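P protein (PDB 3BBZ) probably binds the viral nucleocapsid through this compact C-terminal domain, tethering the mumps virus polymerase to its RNA template during replication. Local coordinates at residues V5-M10 / D35-I40. The protein carries 1 engineered substitution. Numbering follows the deposited sequence.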
ATOM      1  N   VAL A   5       0.570  -0.001   9.695  1.00  5.09           N
ATOM      2  CA  VAL A   5      -0.237  -1.201   9.993  1.00  3.61           C
ATOM      3  C   VAL A   5      -1.500  -1.144   9.156  1.00  3.31           C
ATOM      4  O   VAL A   5      -1.816  -2.108   8.478  1.00  2.00           O
ATOM      5  CB  VAL A   5      -0.587  -1.317  11.487  1.00  3.15           C
ATOM      6  CG1 VAL A   5      -1.458  -2.565  11.797  1.00  2.41           C
ATOM      7  CG2 VAL A   5       0.733  -1.300  12.314  1.00  2.00           C
ATOM      8  N   MET A   6      -2.184   0.006   9.188  1.00  4.42           N
ATOM      9  CA  MET A   6      -3.400   0.236   8.407  1.00  4.43           C
ATOM     10  C   MET A   6      -3.182  -0.004   6.923  1.00  3.20           C
ATOM     11  O   MET A   6      -3.969  -0.715   6.296  1.00  2.98           O
ATOM     12  CB  MET A   6      -3.904   1.682   8.609  1.00  6.22           C
ATOM     13  CG  MET A   6      -4.532   2.022   9.955  1.00  8.41           C
ATOM     14  SD  MET A   6      -5.606   0.723  10.615  1.00 19.19           S
ATOM     15  CE  MET A   6      -4.489  -0.231  11.673  1.00 15.52           C
ATOM     16  N   ILE A   7      -2.126   0.591   6.346  1.00  2.30           N
ATOM     17  CA  ILE A   7      -1.835   0.423   4.892  1.00  2.00           C
ATOM     18  C   ILE A   7      -1.366  -0.994   4.584  1.00  2.41           C
ATOM     19  O   ILE A   7      -1.709  -1.505   3.519  1.00  2.95           O
ATOM     20  CB  ILE A   7      -0.874   1.509   4.313  1.00  2.00           C
ATOM     21  CG1 ILE A   7      -1.415   2.932   4.607  1.00  2.00           C
ATOM     22  CG2 ILE A   7      -0.624   1.329   2.779  1.00  2.00           C
ATOM     23  CD1 ILE A   7      -0.304   4.043   4.543  1.00  2.50           C
ATOM     24  N   THR A   8      -0.647  -1.667   5.495  1.00  2.00           N
ATOM     25  CA  THR A   8      -0.340  -3.083   5.259  1.00  3.51           C
ATOM     26  C   THR A   8      -1.629  -3.911   5.169  1.00  4.52           C
ATOM     27  O   THR A   8      -1.727  -4.757   4.319  1.00  4.19           O
ATOM     28  CB  THR A   8       0.618  -3.706   6.269  1.00  3.06           C
ATOM     29  OG1 THR A   8       1.791  -2.908   6.331  1.00  6.09           O
ATOM     30  CG2 THR A   8       1.015  -5.142   5.872  1.00  3.14           C
ATOM     31  N   LYS A   9      -2.620  -3.614   6.024  1.00  4.97           N
ATOM     32  CA  LYS A   9      -3.908  -4.307   5.968  1.00  5.06           C
ATOM     33  C   LYS A   9      -4.683  -3.944   4.735  1.00  5.65           C
ATOM     34  O   LYS A   9      -5.370  -4.814   4.170  1.00  5.44           O
ATOM     35  CB  LYS A   9      -4.731  -4.009   7.227  1.00  5.56           C
ATOM     36  CG  LYS A   9      -4.025  -4.519   8.517  1.00  3.66           C
ATOM     37  CD  LYS A   9      -4.802  -4.345   9.751  1.00  5.78           C
ATOM     38  CE  LYS A   9      -6.066  -5.267   9.771  1.00 11.31           C
ATOM     39  NZ  LYS A   9      -5.759  -6.710   9.505  1.00 16.56           N
ATOM     40  N   MET A  10      -4.580  -2.690   4.293  1.00  5.38           N
ATOM     41  CA  MET A  10      -5.171  -2.316   3.004  1.00  7.95           C
ATOM     42  C   MET A  10      -4.676  -3.160   1.855  1.00  5.52           C
ATOM     43  O   MET A  10      -5.438  -3.558   0.997  1.00  5.78           O
ATOM     44  CB  MET A  10      -4.989  -0.831   2.658  1.00  7.54           C
ATOM     45  CG  MET A  10      -5.863   0.091   3.480  1.00  9.24           C
ATOM     46  SD  MET A  10      -5.452   1.778   3.040  1.00 15.49           S
ATOM     47  CE  MET A  10      -6.083   2.658   4.419  1.00 13.19           C
ATOM     48  N   ASP A  35       3.225  12.522   2.827  1.00  7.56           N
ATOM     49  CA  ASP A  35       3.159  12.649   1.371  1.00  7.98           C
ATOM     50  C   ASP A  35       3.314  11.309   0.653  1.00  7.99           C
ATOM     51  O   ASP A  35       2.471  10.965  -0.166  1.00  9.16           O
ATOM     52  CB  ASP A  35       4.219  13.652   0.826  1.00  9.36           C
ATOM     53  CG  ASP A  35       3.763  15.139   0.946  0.50  9.85           C
ATOM     54  OD1 ASP A  35       2.714  15.396   1.563  0.50 10.34           O
ATOM     55  OD2 ASP A  35       4.470  16.052   0.439  0.50 11.31           O
ATOM     56  N   ALA A  36       4.371  10.559   0.977  1.00  6.13           N
ATOM     57  CA  ALA A  36       4.637   9.251   0.381  1.00  5.25           C
ATOM     58  C   ALA A  36       3.564   8.235   0.699  1.00  5.25           C
ATOM     59  O   ALA A  36       3.193   7.433  -0.170  1.00  5.53           O
ATOM     60  CB  ALA A  36       5.968   8.718   0.853  1.00  5.08           C
ATOM     61  N   LEU A  37       3.084   8.253   1.941  1.00  4.67           N
ATOM     62  CA  LEU A  37       2.053   7.318   2.366  1.00  5.33           C
ATOM     63  C   LEU A  37       0.718   7.580   1.660  1.00  4.90           C
ATOM     64  O   LEU A  37       0.077   6.620   1.222  1.00  5.44           O
ATOM     65  CB  LEU A  37       1.938   7.270   3.879  1.00  5.69           C
ATOM     66  CG  LEU A  37       3.169   6.783   4.698  1.00  6.71           C
ATOM     67  CD1 LEU A  37       2.820   6.755   6.188  1.00  8.63           C
ATOM     68  CD2 LEU A  37       3.682   5.425   4.294  1.00  6.19           C
ATOM     69  N   ASN A  38       0.360   8.854   1.454  1.00  3.02           N
ATOM     70  CA  ASN A  38      -0.861   9.218   0.727  1.00  3.08           C
ATOM     71  C   ASN A  38      -0.825   8.720  -0.724  1.00  2.84           C
ATOM     72  O   ASN A  38      -1.830   8.223  -1.251  1.00  3.63           O
ATOM     73  CB  ASN A  38      -1.076  10.734   0.723  1.00  2.15           C
ATOM     74  CG  ASN A  38      -1.585  11.263   2.080  1.00  5.05           C
ATOM     75  OD1 ASN A  38      -1.976  10.496   2.940  1.00  8.58           O
ATOM     76  ND2 ASN A  38      -1.568  12.569   2.257  1.00  4.01           N
ATOM     77  N   ASP A  39       0.348   8.838  -1.340  1.00  3.72           N
ATOM     78  CA  ASP A  39       0.567   8.387  -2.715  1.00  4.48           C
ATOM     79  C   ASP A  39       0.448   6.855  -2.833  1.00  4.33           C
ATOM     80  O   ASP A  39      -0.163   6.346  -3.769  1.00  4.87           O
ATOM     81  CB  ASP A  39       1.927   8.832  -3.197  1.00  5.96           C
ATOM     82  CG  ASP A  39       2.018  10.338  -3.465  1.00  9.26           C
ATOM     83  OD1 ASP A  39       1.037  11.110  -3.236  1.00 12.10           O
ATOM     84  OD2 ASP A  39       3.133  10.721  -3.890  1.00 14.60           O
ATOM     85  N   ILE A  40       0.976   6.127  -1.858  1.00  3.65           N
ATOM     86  CA  ILE A  40       0.783   4.675  -1.810  1.00  3.67           C
ATOM     87  C   ILE A  40      -0.690   4.299  -1.621  1.00  3.29           C
ATOM     88  O   ILE A  40      -1.224   3.504  -2.373  1.00  3.39           O
ATOM     89  CB  ILE A  40       1.672   4.031  -0.710  1.00  3.05           C
ATOM     90  CG1 ILE A  40       3.130   4.268  -1.048  1.00  4.11           C
ATOM     91  CG2 ILE A  40       1.443   2.500  -0.655  1.00  2.00           C
ATOM     92  CD1 ILE A  40       4.134   3.957   0.126  1.00  4.78           C
TER
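Ile7 reaches from helix 3-14 over the start of helix 34-47 and touches two side chains there, one with each of its branches. The longer branch ends in CD1, which lies alongside the leucine, closest at Leu37 CB (4.0 Å), with the Leu37 CD2 methyl almost as near. The shorter branch presents CG2 to the corresponding methyl of Ile40, with 4.2 Å between Ile7 CG2 and Ile40 CG2. The two isoleucine side chains run at about a right angle to each other, whereas Ile7 and Leu37 meet at a slant. With CG1 beside the backbone N and opposite the carbonyl carbon (chi1 -54°), Ile7 divides its branches between Leu37 and Ile40, residues three apart and so nearly one helical turn from each other. The bonds from CA to CB of Ile7 and Ile40 aim at the facing segment, while that of Leu37 runs across its direction. In the three-helix bundle of this nucleocapsid-binding domain, the C-terminal domain of the paramyxovirus phosphoprotein, the contact joins the first helix to the third in the hydrophobic core, its centre about 5 Å from the centre of the chain. Helix 18-29 closes the core on another side: Leu28 touches both Ile7 and Leu37, and Arg27 packs against Ile40. Further along helix 34-47, Lys41 and Ile44 also meet Ile7. All three residues of the contact are buried, and only carbon atoms touch between segments 5-10 and 35-40. Ile7 CA and Leu37 CA, 8.3 Å apart, are the nearest CA pair across the two segments.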